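Local coordinates for programmed cell death 6-interacting protein (Homo sapiens, PDB 5WA1), which takes part in endosomal sorting, multivesicular body biogenesis, membrane repair and cytokinesis, and binds CHMP4 proteins of ESCRT-III through the Bro1 domain described here, at residues Glu278-Ser282 / Arg297-Ala301; Ile96-Glu100 / Leu137-Lys141. The contacts are given in a common frame with arbitrary orientation. Numbering follows the deposited sequence.

Contact 1: Glu278-Ser282 / Arg297-Ala301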
ATOM      1  N   GLU A 278     -10.135 -21.398   4.842  1.00 35.16           N
ATOM      2  CA  GLU A 278     -10.582 -22.782   5.061  1.00 33.88           C
ATOM      3  C   GLU A 278     -10.721 -23.089   6.545  1.00 38.88           C
ATOM      4  O   GLU A 278     -11.622 -23.833   6.955  1.00 40.03           O
ATOM      5  CB  GLU A 278      -9.605 -23.756   4.414  1.00 37.65           C
ATOM      6  CG  GLU A 278      -9.617 -23.770   2.892  1.00 36.41           C
ATOM      7  CD  GLU A 278     -10.880 -24.401   2.301  1.00 53.33           C
ATOM      8  OE1 GLU A 278     -11.837 -24.706   3.058  1.00 41.35           O
ATOM      9  OE2 GLU A 278     -10.922 -24.589   1.063  1.00 55.58           O
ATOM     10  N   TYR A 279      -9.821 -22.546   7.366  1.00 36.38           N
ATOM     11  CA  TYR A 279      -9.880 -22.804   8.798  1.00 41.49           C
ATOM     12  C   TYR A 279     -11.152 -22.226   9.402  1.00 48.59           C
ATOM     13  O   TYR A 279     -11.857 -22.907  10.152  1.00 42.47           O
ATOM     14  CB  TYR A 279      -8.644 -22.239   9.495  1.00 45.96           C
ATOM     15  CG  TYR A 279      -8.703 -22.356  10.997  1.00 51.58           C
ATOM     16  CD1 TYR A 279      -8.513 -23.585  11.620  1.00 58.35           C
ATOM     17  CD2 TYR A 279      -8.957 -21.247  11.790  1.00 54.62           C
ATOM     18  CE1 TYR A 279      -8.571 -23.706  12.991  1.00 58.44           C
ATOM     19  CE2 TYR A 279      -9.020 -21.357  13.167  1.00 60.79           C
ATOM     20  CZ  TYR A 279      -8.826 -22.588  13.759  1.00 62.18           C
ATOM     21  OH  TYR A 279      -8.880 -22.703  15.119  1.00 64.12           O
ATOM     22  N   HIS A 280     -11.472 -20.971   9.076  1.00 36.91           N
ATOM     23  CA  HIS A 280     -12.669 -20.369   9.641  1.00 39.57           C
ATOM     24  C   HIS A 280     -13.932 -20.942   9.017  1.00 38.12           C
ATOM     25  O   HIS A 280     -14.957 -21.057   9.697  1.00 41.65           O
ATOM     26  CB  HIS A 280     -12.609 -18.849   9.502  1.00 40.11           C
ATOM     27  CG  HIS A 280     -11.619 -18.228  10.436  1.00 44.77           C
ATOM     28  ND1 HIS A 280     -11.893 -18.022  11.768  1.00 46.00           N
ATOM     29  CD2 HIS A 280     -10.334 -17.838  10.248  1.00 42.16           C
ATOM     30  CE1 HIS A 280     -10.831 -17.502  12.359  1.00 50.35           C
ATOM     31  NE2 HIS A 280      -9.871 -17.384  11.460  1.00 49.98           N
ATOM     32  N   GLN A 281     -13.881 -21.330   7.746  1.00 37.23           N
ATOM     33  CA  GLN A 281     -15.029 -22.022   7.178  1.00 39.14           C
ATOM     34  C   GLN A 281     -15.233 -23.381   7.836  1.00 40.70           C
ATOM     35  O   GLN A 281     -16.374 -23.821   7.985  1.00 38.10           O
ATOM     36  CB  GLN A 281     -14.863 -22.173   5.665  1.00 35.68           C
ATOM     37  CG  GLN A 281     -16.148 -22.578   4.946  1.00 40.63           C
ATOM     38  CD  GLN A 281     -17.159 -21.453   4.910  1.00 47.71           C
ATOM     39  OE1 GLN A 281     -16.818 -20.293   5.151  1.00 42.84           O
ATOM     40  NE2 GLN A 281     -18.411 -21.782   4.612  1.00 54.48           N
ATOM     41  N   SER A 282     -14.149 -24.044   8.250  1.00 38.32           N
ATOM     42  CA  SER A 282     -14.275 -25.338   8.907  1.00 39.67           C
ATOM     43  C   SER A 282     -14.950 -25.210  10.273  1.00 44.16           C
ATOM     44  O   SER A 282     -15.698 -26.109  10.684  1.00 47.20           O
ATOM     45  CB  SER A 282     -12.901 -26.008   9.043  1.00 38.56           C
ATOM     46  OG  SER A 282     -12.228 -25.527  10.206  1.00 40.17           O
ATOM     47  N   ARG A 297     -11.930 -29.381   4.980  1.00 38.07           N
ATOM     48  CA  ARG A 297     -11.413 -28.018   4.941  1.00 40.32           C
ATOM     49  C   ARG A 297     -10.162 -27.876   5.803  1.00 40.75           C
ATOM     50  O   ARG A 297      -9.206 -27.202   5.408  1.00 39.21           O
ATOM     51  CB  ARG A 297     -12.512 -27.042   5.358  1.00 35.74           C
ATOM     52  CG  ARG A 297     -13.667 -26.996   4.346  1.00 37.18           C
ATOM     53  CD  ARG A 297     -14.518 -25.764   4.566  1.00 39.17           C
ATOM     54  NE  ARG A 297     -15.681 -25.687   3.679  1.00 40.45           N
ATOM     55  CZ  ARG A 297     -15.659 -25.228   2.429  1.00 44.41           C
ATOM     56  NH1 ARG A 297     -14.519 -24.810   1.879  1.00 40.17           N
ATOM     57  NH2 ARG A 297     -16.783 -25.190   1.723  1.00 43.52           N
ATOM     58  N   LEU A 298     -10.124 -28.547   6.958  1.00 39.67           N
ATOM     59  CA  LEU A 298      -8.909 -28.547   7.770  1.00 42.18           C
ATOM     60  C   LEU A 298      -7.761 -29.238   7.046  1.00 42.70           C
ATOM     61  O   LEU A 298      -6.599 -28.835   7.182  1.00 40.54           O
ATOM     62  CB  LEU A 298      -9.167 -29.232   9.121  1.00 41.99           C
ATOM     63  CG  LEU A 298     -10.033 -28.496  10.162  1.00 40.55           C
ATOM     64  CD1 LEU A 298     -10.449 -29.422  11.338  1.00 39.38           C
ATOM     65  CD2 LEU A 298      -9.323 -27.256  10.690  1.00 43.62           C
ATOM     66  N   GLN A 299      -8.059 -30.297   6.288  1.00 36.94           N
ATOM     67  CA  GLN A 299      -6.997 -30.967   5.541  1.00 38.63           C
ATOM     68  C   GLN A 299      -6.428 -30.044   4.485  1.00 41.33           C
ATOM     69  O   GLN A 299      -5.218 -30.047   4.235  1.00 43.18           O
ATOM     70  CB  GLN A 299      -7.507 -32.260   4.897  1.00 44.30           C
ATOM     71  CG  GLN A 299      -7.699 -33.384   5.909  1.00 51.41           C
ATOM     72  CD  GLN A 299      -8.257 -34.662   5.308  1.00 55.21           C
ATOM     73  OE1 GLN A 299      -8.178 -35.724   5.920  1.00 52.41           O
ATOM     74  NE2 GLN A 299      -8.829 -34.567   4.114  1.00 50.50           N
ATOM     75  N   HIS A 300      -7.288 -29.247   3.854  1.00 37.89           N
ATOM     76  CA  HIS A 300      -6.819 -28.297   2.855  1.00 37.01           C
ATOM     77  C   HIS A 300      -5.980 -27.194   3.495  1.00 40.89           C
ATOM     78  O   HIS A 300      -4.929 -26.820   2.963  1.00 44.39           O
ATOM     79  CB  HIS A 300      -8.011 -27.706   2.107  1.00 42.55           C
ATOM     80  CG  HIS A 300      -7.621 -26.888   0.913  1.00 46.17           C
ATOM     81  ND1 HIS A 300      -8.360 -25.813   0.477  1.00 43.84           N
ATOM     82  CD2 HIS A 300      -6.579 -27.003   0.056  1.00 48.27           C
ATOM     83  CE1 HIS A 300      -7.783 -25.285  -0.591  1.00 57.09           C
ATOM     84  NE2 HIS A 300      -6.696 -25.984  -0.863  1.00 49.51           N
ATOM     85  N   ALA A 301      -6.426 -26.671   4.643  1.00 42.49           N
ATOM     86  CA  ALA A 301      -5.651 -25.669   5.368  1.00 39.65           C
ATOM     87  C   ALA A 301      -4.301 -26.224   5.812  1.00 42.60           C
ATOM     88  O   ALA A 301      -3.281 -25.529   5.737  1.00 41.90           O
ATOM     89  CB  ALA A 301      -6.444 -25.160   6.580  1.00 37.64           C
TER
HETATM   90  O   HOH W   1     -13.686 -24.049  -0.631  1.00 57.98           O
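A carboxylate buried between two helices needs partners for both of its oxygens, and Glu278 illustrates how a helical hairpin can supply them. Its OE1 accepts a hydrogen bond from Arg297 NH1 at 2.9 Å, nearly straight at 167°, which makes a salt bridge at the edge of the guanidinium. Its OE2 accepts a hydrogen bond from His300 ND1, also at 2.9 Å. A water closes the group, accepting from Arg297 NH1 at 2.8 Å and donating to Glu278 OE2 at 3.3 Å. Arg297 is shared further: NE forms a salt bridge with Glu293 and NH2 reaches the backbone oxygen of Asp351, while CG of Gln281 lies over one face of the guanidinium, 3.4 Å from Arg297 NE.

Beyond this network the contact is close van der Waals packing. Ala301 CB sits 4.1 Å from Glu278 CB, and Ser282 CB is 3.8 Å from Arg297 CB. Leu298 CD2 approaches Tyr279 CD1 at 3.9 Å, an apolar pair, and Ser282 OG at 3.4 Å; that hydroxyl is bonded to Tyr279 O (2.6 Å) within its own helix. The axes of the two five-residue segments pass 8.3 Å apart at 162°, nearly antiparallel, as expected for the consecutive helices 262-287 and 291-311. One acid thus meets residues a single helical turn apart, Arg297 and His300, so charge pairing and directed hydrogen bonds accompany the packing of this buried interface.

Contact 2: Ile96-Glu100 / Leu137-Lys141; sequences ICSIE and LGYEK
The end of one helix laid against the start of another gives a compact example of mixed apolar and ionic contact. Residues Ile96 and Cys97 finish helix 83-97; Ser98 (-74/-2) and Ile99 (-112/-28) carry the chain out of it, with Ile99 N bonded to Ile96 O at 3.1 Å, and Glu100 follows at -46/-45. Leu137-Lys141 is the regular first turn of helix 137-157, Lys141 N bonding to Leu137 O at 2.8 Å. The register runs in opposite senses: Ile96 CA lies 6.8 Å from Lys141 CA, and Glu100 CA 7.1 Å from Leu137 CA.

Apolar contact centres on Ile96, whose CA-to-CB bond points toward 137-141 and whose m, m rotamer places CG2 3.7 Å from Leu137 CG and 3.6 Å from Lys141 CG. Leu137 (chi1 -142°, chi2 43°) also brings CD2 to 3.8 Å from Glu100 CA. The Lys141 chain (m, t, p, t) starts sideways and bends back, so that its CE comes 3.9 Å from Cys97 SG.

The polar part is a single long salt bridge: with Glu100 extended (t, t), its OE1 stands 3.5 Å from Lys141 NZ, a weak hydrogen bond. Nearby, the Glu140 carboxylate makes a salt bridge with Arg71 and hydrogen bonds with Tyr92 and Trp116. Such packing joins the C-terminal end of helix 83-97 directly to the first turn of the next helix, 137-157, after a connection containing the antiparallel strands 114-117 and 131-134 of the Bro1 domain.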
ATOM      1  N   ILE A  96       2.536  21.884  -4.845  1.00 72.51           N
ATOM      2  CA  ILE A  96       3.003  21.788  -6.227  1.00 73.28           C
ATOM      3  C   ILE A  96       1.828  21.678  -7.194  1.00 74.19           C
ATOM      4  O   ILE A  96       1.813  22.326  -8.251  1.00 77.97           O
ATOM      5  CB  ILE A  96       3.973  20.605  -6.376  1.00 79.10           C
ATOM      6  CG1 ILE A  96       5.186  20.793  -5.459  1.00 81.83           C
ATOM      7  CG2 ILE A  96       4.404  20.449  -7.823  1.00 78.33           C
ATOM      8  CD1 ILE A  96       6.031  21.998  -5.785  1.00 89.79           C
ATOM      9  N   CYS A  97       0.828  20.858  -6.863  1.00 74.07           N
ATOM     10  CA  CYS A  97      -0.344  20.769  -7.726  1.00 75.95           C
ATOM     11  C   CYS A  97      -1.026  22.127  -7.873  1.00 87.91           C
ATOM     12  O   CYS A  97      -1.463  22.495  -8.969  1.00 88.61           O
ATOM     13  CB  CYS A  97      -1.317  19.724  -7.187  1.00 73.08           C
ATOM     14  SG  CYS A  97      -0.622  18.059  -7.173  1.00 77.21           S
ATOM     15  N   SER A  98      -1.093  22.902  -6.787  1.00 90.27           N
ATOM     16  CA  SER A  98      -1.757  24.202  -6.792  1.00 96.49           C
ATOM     17  C   SER A  98      -0.965  25.285  -7.514  1.00110.20           C
ATOM     18  O   SER A  98      -1.448  26.417  -7.612  1.00118.44           O
ATOM     19  CB  SER A  98      -2.029  24.655  -5.354  1.00 98.12           C
ATOM     20  OG  SER A  98      -3.063  23.897  -4.761  1.00101.53           O
ATOM     21  N   ILE A  99       0.223  24.970  -8.026  1.00114.71           N
ATOM     22  CA  ILE A  99       1.100  25.964  -8.609  1.00115.88           C
ATOM     23  C   ILE A  99       1.249  25.801 -10.118  1.00118.01           C
ATOM     24  O   ILE A  99       1.457  26.800 -10.818  1.00116.44           O
ATOM     25  CB  ILE A  99       2.474  25.915  -7.907  1.00122.41           C
ATOM     26  CG1 ILE A  99       2.380  26.640  -6.566  1.00130.72           C
ATOM     27  CG2 ILE A  99       3.587  26.496  -8.765  1.00129.87           C
ATOM     28  CD1 ILE A  99       3.563  26.419  -5.677  1.00133.86           C
ATOM     29  N   GLU A 100       1.113  24.580 -10.640  1.00113.02           N
ATOM     30  CA  GLU A 100       1.165  24.348 -12.082  1.00122.78           C
ATOM     31  C   GLU A 100       0.335  25.336 -12.895  1.00129.32           C
ATOM     32  O   GLU A 100       0.841  25.839 -13.909  1.00130.87           O
ATOM     33  CB  GLU A 100       0.744  22.900 -12.372  1.00127.51           C
ATOM     34  CG  GLU A 100       0.590  22.584 -13.849  1.00135.38           C
ATOM     35  CD  GLU A 100       0.176  21.148 -14.097  1.00138.81           C
ATOM     36  OE1 GLU A 100      -0.009  20.401 -13.110  1.00133.84           O
ATOM     37  OE2 GLU A 100       0.036  20.769 -15.280  1.00143.19           O
ATOM     38  N   LEU A 137       7.299  19.789 -13.846  1.00 84.05           N
ATOM     39  CA  LEU A 137       6.533  19.733 -12.608  1.00 84.06           C
ATOM     40  C   LEU A 137       5.804  18.402 -12.472  1.00 79.20           C
ATOM     41  O   LEU A 137       5.683  17.864 -11.366  1.00 75.30           O
ATOM     42  CB  LEU A 137       5.539  20.887 -12.551  1.00 89.57           C
ATOM     43  CG  LEU A 137       5.350  21.532 -11.184  1.00 98.20           C
ATOM     44  CD1 LEU A 137       6.698  21.725 -10.507  1.00 98.86           C
ATOM     45  CD2 LEU A 137       4.640  22.868 -11.339  1.00108.65           C
ATOM     46  N   GLY A 138       5.307  17.858 -13.589  1.00 75.70           N
ATOM     47  CA  GLY A 138       4.639  16.568 -13.542  1.00 76.42           C
ATOM     48  C   GLY A 138       5.538  15.462 -13.025  1.00 75.01           C
ATOM     49  O   GLY A 138       5.085  14.560 -12.315  1.00 65.16           O
ATOM     50  N   TYR A 139       6.823  15.515 -13.377  1.00 72.72           N
ATOM     51  CA  TYR A 139       7.789  14.558 -12.845  1.00 69.68           C
ATOM     52  C   TYR A 139       7.946  14.726 -11.339  1.00 66.36           C
ATOM     53  O   TYR A 139       7.958  13.740 -10.592  1.00 63.57           O
ATOM     54  CB  TYR A 139       9.136  14.739 -13.548  1.00 72.30           C
ATOM     55  CG  TYR A 139      10.235  13.782 -13.120  1.00 65.12           C
ATOM     56  CD1 TYR A 139       9.999  12.418 -13.001  1.00 62.83           C
ATOM     57  CD2 TYR A 139      11.527  14.249 -12.884  1.00 67.22           C
ATOM     58  CE1 TYR A 139      11.016  11.544 -12.629  1.00 63.98           C
ATOM     59  CE2 TYR A 139      12.548  13.387 -12.515  1.00 61.83           C
ATOM     60  CZ  TYR A 139      12.288  12.038 -12.387  1.00 65.05           C
ATOM     61  OH  TYR A 139      13.314  11.190 -12.023  1.00 60.43           O
ATOM     62  N   GLU A 140       8.073  15.973 -10.878  1.00 62.95           N
ATOM     63  CA  GLU A 140       8.213  16.224  -9.448  1.00 58.80           C
ATOM     64  C   GLU A 140       6.982  15.746  -8.690  1.00 55.01           C
ATOM     65  O   GLU A 140       7.100  15.030  -7.687  1.00 55.42           O
ATOM     66  CB  GLU A 140       8.469  17.715  -9.201  1.00 63.33           C
ATOM     67  CG  GLU A 140       8.482  18.111  -7.734  1.00 67.93           C
ATOM     68  CD  GLU A 140       9.830  17.899  -7.062  1.00 66.54           C
ATOM     69  OE1 GLU A 140      10.684  17.171  -7.616  1.00 61.33           O
ATOM     70  OE2 GLU A 140      10.040  18.481  -5.972  1.00 69.29           O
ATOM     71  N   LYS A 141       5.788  16.129  -9.159  1.00 55.85           N
ATOM     72  CA  LYS A 141       4.543  15.635  -8.568  1.00 60.84           C
ATOM     73  C   LYS A 141       4.537  14.115  -8.444  1.00 63.12           C
ATOM     74  O   LYS A 141       4.156  13.563  -7.401  1.00 59.40           O
ATOM     75  CB  LYS A 141       3.343  16.074  -9.414  1.00 64.98           C
ATOM     76  CG  LYS A 141       2.993  17.546  -9.358  1.00 75.63           C
ATOM     77  CD  LYS A 141       2.040  17.914 -10.493  1.00 81.44           C
ATOM     78  CE  LYS A 141       0.863  16.948 -10.575  1.00 87.03           C
ATOM     79  NZ  LYS A 141       0.073  17.149 -11.826  1.00 91.75           N
TER

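Overall arrangement
The two contacts mark distant points of one elongated, mostly helical Bro1 domain. Their centres are 50 Å apart, on opposite sides of the chain's centre, and their nearest atoms remain about 39 Å from each other. Along the chain they come in series: contact 2 is complete before contact 1 begins, with helices 164-191, 202-226 and 231-252 between their helices. Both pair helices that follow one another in the chain, but contact 1 does so across a short turn and contact 2 across a connection with two strands and no helix. The pair illustrates how helices adjacent in sequence pack at well-separated places in one extended domain; of the two, only contact 1 falls in the CHMP4-interacting region, residues 197-379.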